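Local coordinates for proteasome assembly chaperone family protein (Pyrococcus furiosus, PDB 3VR0), which acts as an archaeal proteasome activator, although its family is that of the proteasome assembly chaperones, at residues G38-G41 / G46-A49; A63-P68 / G124-F129; V74-R77 / V81-L84. One frame throughout, in Å; residues are numbered along the deposited sequence.

Contacts 1 and 2 are buried, whereas contact 3 is partly buried and lies farthest from the centre of the chain. Contact 1 closes the turn between strand 34-37 and helix 45-57 through backbone atoms and a water. Contact 2 is wholly apolar, setting helix 116-131 against strand 60-66. Contacts 1 and 2 meet where Leu39 CD1 packs on Met126 CE at 4.1 Å. Contact 3 is a small hairpin separate from the main sheet, held by backbone hydrogen bonds and a salt bridge; Tyr66, on the strand of contact 2, packs against its Leu84. Contacts 2 and 3 both reach the second subunit, while no other chain touches the segments of contact 1.

Contact 1. Residues G38-G41 / G46-A49; sequences GLPG and GKLA
The turn that leads from strand 34-37 into helix 45-57 brings Gly38 and Gly46 together, their CA atoms 4.0 Å apart. With no side chain on either residue, the backbones meet directly: Gly38 CA makes a CA-H...O contact to Gly46 O, and Lys47 CA returns one to Gly38 O at 3.2 Å. This is a beta-alpha connection of the PAC2 fold, in which the chain leaves the mixed sheet and doubles back into the first turn of the helix. A water completes the closure, donating to Leu39 O (2.7 Å) and accepting from Lys47 N (2.9 Å); it thereby engages a backbone N-H near the start of the helix. Beyond its CB, which lies 3.7 Å from Gly38 O, the Lys47 chain runs out fully extended, CG anti to the backbone N (chi1 -179°). The chain crosses Pro40 obliquely, with Lys47 CD 4.1 Å from Pro40 CG, and NZ goes on to hydrogen-bond Gly107 O. Gly38 O also accepts from Thr106 OG1 at the end of strand 102-107, and Pro40 O from Gln110 NE2 just beyond it.

Contact 2. Residues A63-P68 / G124-F129; sequences AELYSP and GKMLDF
Leu65 and Phe129 both carry CG opposite the backbone N (chi1 -177° and 177°), while Met126 turns its CG to the other side, anti to the carbonyl carbon (chi1 -66°); these choices send Leu65 toward Met126 and the Phe129 ring toward Ala63. The contact is a helix-on-sheet layer of the PAC2 fold: helix 116-131 lies over one face of the mixed sheet, here at strand 60-66. Residues one turn apart on the helix, Met126 and Phe129, meet alternate residues of the strand, Leu65 and Ala63, so both segments present a single face to the contact. The interface is entirely apolar, with no hydrogen bond between the segments. Met126 is extended beyond CG and crosses Leu65 at about a right angle. It touches the one methyl CD1 twice along its length, by CG at 3.7 Å and by CE at 3.8 Å, with the sulfur between. Met126 also touches Asn87 and Phe89 of the neighbouring strand 87-92. Phe129 also stacks edge-to-face on Phe89 and on Phe133, and it touches Ile22 and Val24 of strand 21-24, so the ring fits among three strands of the sheet. Those edge-to-face neighbours probably help to fix the turn of the ring, and at its end the methyl of Ala63 approaches obliquely, with CB 3.6 Å from CZ and 3.8 Å from CE2.

Contact 3. Residues V74-R77 / V81-L84; sequences VLIR and VVEL
Strands 74-76 and 82-84 form an antiparallel beta hairpin, in which Leu75 and Glu83 make a hydrogen-bonded pair: Leu75 N donates almost straight to Glu83 O (2.8 Å, 172°), and Glu83 N returns a bond to Leu75 O at 3.1 Å. Nearer the turn, Arg77 N donates to Val81 O from nearly straight beyond the Val81 C=O bond. Ile76 and Val82 share one face, where Ile76 CD1 meets Val82 CG1 at 4.0 Å. On the other face Arg77 bends at its second torsion (chi2 -54°) and folds back across Glu83. Its NE donates to Glu83 OE1 at 3.1 Å, taking the anti lone pair. OE1 sits out of the guanidinium plane, and with the guanidinium and carboxylate planes 82° apart the pair makes one bond through NE, not a two-pronged one. Leu75 CB lies over one face of the guanidinium near its rim, and NH2 adds a weak bond to Leu84 O. In the second subunit, a strand pairs antiparallel with Val74 and Leu75, extending the sheet across the interface. Arg77 NH2 also bridges to Asp108, and Glu83 OE1 to Lys86, so the charges form a chain, Asp108-Arg77-Glu83-Lys86, which probably spreads the ionic hold beyond the hairpin.

Contact 1. Residues G38-G41 / G46-A49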
# COMPACT_ATOMS: atom_id res chain seq x y z
N GLY C 38 -0.92 -23.95 -11.18
CA GLY C 38 0.27 -24.32 -10.41
C GLY C 38 1.26 -23.16 -10.37
O GLY C 38 2.33 -23.21 -10.97
N LEU C 39 0.88 -22.11 -9.66
CA LEU C 39 1.75 -20.96 -9.46
C LEU C 39 2.69 -21.21 -8.24
O LEU C 39 2.45 -22.13 -7.47
CB LEU C 39 0.87 -19.75 -9.23
CG LEU C 39 0.16 -19.34 -10.54
CD1 LEU C 39 -0.99 -18.41 -10.26
CD2 LEU C 39 1.17 -18.68 -11.48
N PRO C 40 3.74 -20.39 -8.05
CA PRO C 40 4.60 -20.60 -6.87
C PRO C 40 3.84 -20.44 -5.59
O PRO C 40 2.91 -19.64 -5.53
CB PRO C 40 5.66 -19.52 -7.00
CG PRO C 40 5.72 -19.29 -8.46
CD PRO C 40 4.30 -19.34 -8.91
N GLY C 41 4.19 -21.25 -4.60
CA GLY C 41 3.43 -21.39 -3.36
C GLY C 41 4.19 -22.33 -2.43
O GLY C 41 5.36 -22.60 -2.65
N GLY C 46 2.55 -26.89 -6.24
CA GLY C 46 1.68 -26.60 -7.40
C GLY C 46 2.51 -26.35 -8.64
O GLY C 46 2.20 -26.87 -9.70
N LYS C 47 3.57 -25.57 -8.49
CA LYS C 47 4.44 -25.27 -9.62
C LYS C 47 5.16 -26.49 -10.24
O LYS C 47 5.18 -26.64 -11.46
CB LYS C 47 5.45 -24.20 -9.26
CG LYS C 47 6.36 -23.86 -10.44
CD LYS C 47 7.31 -22.73 -10.10
CE LYS C 47 8.13 -22.33 -11.32
NZ LYS C 47 8.52 -20.91 -11.23
N LEU C 48 5.77 -27.34 -9.40
CA LEU C 48 6.44 -28.55 -9.89
C LEU C 48 5.47 -29.45 -10.58
O LEU C 48 5.75 -29.95 -11.65
CB LEU C 48 7.08 -29.36 -8.76
CG LEU C 48 8.38 -28.83 -8.18
CD1 LEU C 48 8.68 -29.70 -6.97
CD2 LEU C 48 9.50 -28.92 -9.19
N ALA C 49 4.33 -29.64 -9.95
CA ALA C 49 3.23 -30.40 -10.48
C ALA C 49 2.82 -29.84 -11.87
O ALA C 49 2.76 -30.60 -12.82
CB ALA C 49 2.09 -30.37 -9.53
O HOH W 1 3.91 -23.92 -6.16

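Contact 2. Residues A63-P68 / G124-F129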
# COMPACT_ATOMS: atom_id res chain seq x y z
N ALA C 63 -0.15 -17.90 -24.15
CA ALA C 63 -0.32 -16.53 -23.64
C ALA C 63 0.63 -16.26 -22.45
O ALA C 63 1.04 -17.17 -21.77
CB ALA C 63 -1.75 -16.30 -23.21
N GLU C 64 0.97 -15.00 -22.23
CA GLU C 64 1.64 -14.70 -20.98
C GLU C 64 1.09 -13.45 -20.27
O GLU C 64 0.53 -12.54 -20.90
CB GLU C 64 3.19 -14.83 -21.07
CG GLU C 64 3.88 -14.06 -22.08
CD GLU C 64 5.26 -14.66 -22.48
OE1 GLU C 64 5.68 -15.76 -22.00
OE2 GLU C 64 5.93 -13.99 -23.28
N LEU C 65 1.16 -13.50 -18.94
CA LEU C 65 0.55 -12.46 -18.11
C LEU C 65 1.64 -11.61 -17.47
O LEU C 65 2.59 -12.14 -16.91
CB LEU C 65 -0.36 -13.10 -17.07
CG LEU C 65 -1.16 -12.19 -16.14
CD1 LEU C 65 -2.45 -12.89 -15.66
CD2 LEU C 65 -0.28 -11.73 -14.90
N TYR C 66 1.53 -10.31 -17.56
CA TYR C 66 2.40 -9.43 -16.84
C TYR C 66 1.54 -8.55 -15.95
O TYR C 66 0.41 -8.21 -16.31
CB TYR C 66 3.16 -8.52 -17.82
CG TYR C 66 4.04 -9.31 -18.82
CD1 TYR C 66 5.32 -9.70 -18.48
CD2 TYR C 66 3.53 -9.69 -20.08
CE1 TYR C 66 6.12 -10.42 -19.39
CE2 TYR C 66 4.32 -10.43 -21.02
CZ TYR C 66 5.60 -10.78 -20.66
OH TYR C 66 6.40 -11.46 -21.57
N SER C 67 2.11 -8.11 -14.84
CA SER C 67 1.37 -7.30 -13.89
C SER C 67 2.21 -6.25 -13.20
O SER C 67 3.28 -6.55 -12.68
CB SER C 67 0.82 -8.21 -12.80
OG SER C 67 0.00 -7.41 -11.95
N PRO C 68 1.70 -5.03 -13.14
CA PRO C 68 2.35 -3.93 -12.40
C PRO C 68 2.20 -4.13 -10.87
O PRO C 68 2.76 -3.34 -10.11
CB PRO C 68 1.55 -2.67 -12.87
CG PRO C 68 0.07 -3.33 -13.14
CD PRO C 68 0.49 -4.58 -13.89
N GLY C 124 -8.74 -12.23 -11.25
CA GLY C 124 -9.85 -11.80 -12.06
C GLY C 124 -9.48 -11.75 -13.55
O GLY C 124 -10.27 -12.23 -14.38
N LYS C 125 -8.30 -11.18 -13.90
CA LYS C 125 -7.87 -11.18 -15.31
C LYS C 125 -7.65 -12.61 -15.83
O LYS C 125 -8.01 -12.91 -16.97
CB LYS C 125 -6.56 -10.40 -15.52
CG LYS C 125 -6.72 -8.88 -15.51
CD LYS C 125 -7.38 -8.34 -16.81
CE LYS C 125 -6.66 -8.80 -18.06
NZ LYS C 125 -7.26 -8.10 -19.26
N MET C 126 -7.05 -13.47 -15.02
CA MET C 126 -6.91 -14.90 -15.41
C MET C 126 -8.27 -15.52 -15.68
O MET C 126 -8.40 -16.26 -16.66
CB MET C 126 -6.22 -15.75 -14.37
CG MET C 126 -4.80 -15.38 -14.17
SD MET C 126 -4.00 -16.52 -13.00
CE MET C 126 -2.36 -15.82 -13.18
N LEU C 127 -9.25 -15.24 -14.81
CA LEU C 127 -10.57 -15.81 -15.04
C LEU C 127 -11.22 -15.22 -16.30
O LEU C 127 -11.89 -15.98 -16.99
CB LEU C 127 -11.52 -15.72 -13.84
CG LEU C 127 -10.98 -16.55 -12.65
CD1 LEU C 127 -11.60 -16.13 -11.38
CD2 LEU C 127 -11.09 -18.07 -12.85
N ASP C 128 -11.08 -13.91 -16.57
CA ASP C 128 -11.72 -13.32 -17.77
C ASP C 128 -11.15 -13.99 -19.02
O ASP C 128 -11.84 -14.20 -20.00
CB ASP C 128 -11.49 -11.79 -17.92
CG ASP C 128 -12.12 -10.94 -16.77
OD1 ASP C 128 -13.04 -11.39 -16.05
OD2 ASP C 128 -11.66 -9.80 -16.60
N PHE C 129 -9.87 -14.24 -19.00
CA PHE C 129 -9.20 -14.77 -20.16
C PHE C 129 -9.66 -16.23 -20.44
O PHE C 129 -10.02 -16.57 -21.55
CB PHE C 129 -7.69 -14.70 -19.92
CG PHE C 129 -6.88 -15.30 -21.03
CD1 PHE C 129 -7.04 -14.85 -22.37
CD2 PHE C 129 -6.01 -16.35 -20.77
CE1 PHE C 129 -6.28 -15.43 -23.41
CE2 PHE C 129 -5.23 -16.93 -21.81
CZ PHE C 129 -5.37 -16.48 -23.13

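Contact 3. Residues V74-R77 / V81-L84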
# COMPACT_ATOMS: atom_id res chain seq x y z
N VAL C 74 13.16 -7.21 -13.03
CA VAL C 74 13.33 -8.10 -14.17
C VAL C 74 14.11 -9.32 -13.70
O VAL C 74 14.85 -9.21 -12.75
CB VAL C 74 14.01 -7.23 -15.26
CG1 VAL C 74 15.32 -7.70 -15.72
CG2 VAL C 74 12.98 -6.74 -16.29
N LEU C 75 13.90 -10.48 -14.31
CA LEU C 75 14.69 -11.69 -14.02
C LEU C 75 15.67 -11.99 -15.13
O LEU C 75 15.42 -11.68 -16.29
CB LEU C 75 13.80 -12.94 -13.81
CG LEU C 75 12.82 -12.97 -12.63
CD1 LEU C 75 11.92 -14.21 -12.68
CD2 LEU C 75 13.54 -12.90 -11.26
N ILE C 76 16.80 -12.59 -14.76
CA ILE C 76 17.77 -13.01 -15.75
C ILE C 76 17.28 -14.34 -16.31
O ILE C 76 17.03 -15.30 -15.55
CB ILE C 76 19.17 -13.19 -15.12
CG1 ILE C 76 19.67 -11.89 -14.48
CG2 ILE C 76 20.16 -13.69 -16.19
CD1 ILE C 76 19.78 -10.72 -15.40
N ARG C 77 17.08 -14.40 -17.62
CA ARG C 77 16.65 -15.68 -18.23
C ARG C 77 17.89 -16.38 -18.77
O ARG C 77 19.02 -15.96 -18.48
CB ARG C 77 15.58 -15.48 -19.33
CG ARG C 77 14.28 -14.77 -18.88
CD ARG C 77 13.58 -15.40 -17.67
NE ARG C 77 12.25 -14.80 -17.50
CZ ARG C 77 11.39 -15.03 -16.51
NH1 ARG C 77 11.68 -15.91 -15.56
NH2 ARG C 77 10.22 -14.39 -16.47
N VAL C 81 19.54 -12.78 -21.08
CA VAL C 81 18.36 -12.04 -21.49
C VAL C 81 17.55 -11.63 -20.22
O VAL C 81 17.32 -12.45 -19.33
CB VAL C 81 17.44 -12.91 -22.40
CG1 VAL C 81 16.03 -12.34 -22.46
CG2 VAL C 81 18.01 -13.05 -23.87
N VAL C 82 17.12 -10.37 -20.16
CA VAL C 82 16.21 -9.91 -19.10
C VAL C 82 14.73 -9.98 -19.50
O VAL C 82 14.38 -9.78 -20.67
CB VAL C 82 16.53 -8.46 -18.60
CG1 VAL C 82 17.90 -8.39 -17.98
CG2 VAL C 82 16.40 -7.42 -19.73
N GLU C 83 13.88 -10.24 -18.52
CA GLU C 83 12.45 -10.25 -18.71
C GLU C 83 11.67 -9.93 -17.41
O GLU C 83 11.97 -10.46 -16.35
CB GLU C 83 12.01 -11.62 -19.22
CG GLU C 83 10.64 -11.63 -19.82
CD GLU C 83 10.33 -12.93 -20.57
OE1 GLU C 83 10.77 -14.01 -20.13
OE2 GLU C 83 9.61 -12.86 -21.60
N LEU C 84 10.63 -9.11 -17.52
CA LEU C 84 9.69 -8.93 -16.43
C LEU C 84 9.21 -10.26 -15.89
O LEU C 84 9.21 -11.30 -16.60
CB LEU C 84 8.49 -8.12 -16.90
CG LEU C 84 8.67 -6.67 -17.29
CD1 LEU C 84 7.32 -6.20 -17.82
CD2 LEU C 84 9.12 -5.81 -16.12